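PDB 4P5A: thymidylate synthase ThyX from Streptomyces cacaoi subsp. asoensis, which methylates the uracil base of UMP and dUMP at C5, working as a flavin-dependent homotetramer of the ThyX family. Local coordinates for the interface of chains A and B. Coordinates in Å, arbitrary orientation; residue numbers count along the deposited sequence, not the author numbering. Chains: chain A/B, Thymidylate synthase ThyX.

The interface of chains A and B. Residues chain A 140, 143-144, 147; chain B 147, 151, 154.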
loop_
_atom_site.group_PDB
_atom_site.type_symbol
_atom_site.label_atom_id
_atom_site.label_comp_id
_atom_site.label_asym_id
_atom_site.label_seq_id
_atom_site.Cartn_x
_atom_site.Cartn_y
_atom_site.Cartn_z
ATOM N N SER A 140 -14.282 9.325 -38.234
ATOM C CA SER A 140 -13.612 10.339 -37.391
ATOM C C SER A 140 -12.323 9.826 -36.743
ATOM O O SER A 140 -11.274 10.513 -36.730
ATOM C CB SER A 140 -14.575 10.786 -36.296
ATOM O OG SER A 140 -15.531 11.681 -36.824
ATOM N N ARG A 143 -9.487 9.433 -39.413
ATOM C CA ARG A 143 -8.870 10.690 -39.876
ATOM C C ARG A 143 -7.891 11.198 -38.763
ATOM O O ARG A 143 -6.764 11.645 -39.011
ATOM C CB ARG A 143 -9.989 11.722 -40.028
ATOM C CG ARG A 143 -9.500 13.099 -40.475
ATOM C CD ARG A 143 -9.383 13.000 -41.969
ATOM N NE ARG A 143 -8.290 13.857 -42.443
ATOM C CZ ARG A 143 -7.047 13.427 -42.708
ATOM N NH1 ARG A 143 -6.694 12.139 -42.549
ATOM N NH2 ARG A 143 -6.163 14.298 -43.150
ATOM N N ALA A 144 -8.423 11.223 -37.557
ATOM C CA ALA A 144 -7.656 11.782 -36.431
ATOM C C ALA A 144 -6.441 10.922 -36.190
ATOM O O ALA A 144 -5.367 11.455 -35.983
ATOM C CB ALA A 144 -8.533 11.813 -35.191
ATOM N N VAL A 147 -3.802 11.358 -38.987
ATOM C CA VAL A 147 -3.054 12.606 -38.870
ATOM C C VAL A 147 -2.056 12.526 -37.687
ATOM O O VAL A 147 -0.865 12.876 -37.818
ATOM C CB VAL A 147 -3.960 13.788 -38.739
ATOM C CG1 VAL A 147 -3.159 15.029 -38.303
ATOM C CG2 VAL A 147 -4.638 14.002 -40.127
ATOM N N VAL B 147 -6.963 18.630 -35.728
ATOM C CA VAL B 147 -7.781 17.590 -36.309
ATOM C C VAL B 147 -8.402 16.718 -35.209
ATOM O O VAL B 147 -9.586 16.442 -35.261
ATOM C CB VAL B 147 -6.921 16.697 -37.189
ATOM C CG1 VAL B 147 -7.600 15.352 -37.602
ATOM C CG2 VAL B 147 -6.545 17.516 -38.451
ATOM N N GLU B 151 -12.488 16.501 -34.709
ATOM C CA GLU B 151 -13.170 15.220 -34.743
ATOM C C GLU B 151 -13.869 14.897 -33.417
ATOM O O GLU B 151 -14.943 14.301 -33.435
ATOM C CB GLU B 151 -12.249 14.043 -35.152
ATOM C CG GLU B 151 -11.624 14.135 -36.580
ATOM C CD GLU B 151 -12.712 14.262 -37.694
ATOM O OE1 GLU B 151 -13.868 13.798 -37.527
ATOM O OE2 GLU B 151 -12.373 14.954 -38.692
ATOM N N ARG B 154 -16.974 16.909 -33.554
ATOM C CA ARG B 154 -17.913 16.320 -34.542
ATOM C C ARG B 154 -18.626 15.107 -33.979
ATOM O O ARG B 154 -19.868 14.931 -34.151
ATOM C CB ARG B 154 -17.175 15.834 -35.799
ATOM C CG ARG B 154 -18.140 15.674 -37.015
ATOM C CD ARG B 154 -17.511 15.004 -38.235
ATOM N NE ARG B 154 -16.190 15.507 -38.603
ATOM C CZ ARG B 154 -15.887 16.695 -39.152
ATOM N NH1 ARG B 154 -16.794 17.646 -39.478
ATOM N NH2 ARG B 154 -14.622 16.941 -39.385
#
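A:Ser140 and B:Glu151 meet where the 131-157 helices of two subunits pack against each other in the ThyX homotetramer. The hydroxyl OG of A:Ser140 donates a hydrogen bond to the carboxylate oxygen OE1 of B:Glu151 at 2.8 Å, approaching on the anti side and 21° out of the carboxylate plane. With A:Ser140 OG lying beside its own backbone N and opposite the carbonyl carbon (chi1 -77°), the hydroxyl points across to the partner helix. In B:Glu151, chi1 (-62°) sets CG beside the backbone N and over the A helix, within 3.6 Å of the carbonyl O of A:Ser140 and near the methyl of A:Ala144; the bend at chi2 then directs the carboxylate toward A:Ser140 OG and B:Arg154.

The carboxylate is oriented from its own chain. B:Arg154, one helical turn on, grips it side-on, with NE 3.1 Å from B:Glu151 OE1 in a salt bridge and NH2 3.1 Å from OE2. Both oxygens lie near the guanidinium plane, whereas OE2 is approached from above the carboxylate plane, showing that the two flat groups are not coplanar. OE1 thus accepts two bonds, A:Ser140 OG and B:Arg154 NE reaching it from opposite faces, which should restrict rotation of the carboxylate. A glutamine in place of B:Glu151 would probably leave the guanidinium of B:Arg154 without its charge partner and weaken the positioning of the group that meets A:Ser140.

Beside this polar pair the packing is apolar. B:Val147 contributes 48 Å² of hidden surface, and its CG1 points at the A helix between A:Ala144 and A:Val147. The side chain of A:Arg143 crosses that of B:Val147 at about a right angle; its charged end stays apart from B:Glu151, NE being 5.7 Å from OE2. B:Val147 CG1 rests 3.8 Å from A:Ala144 CA.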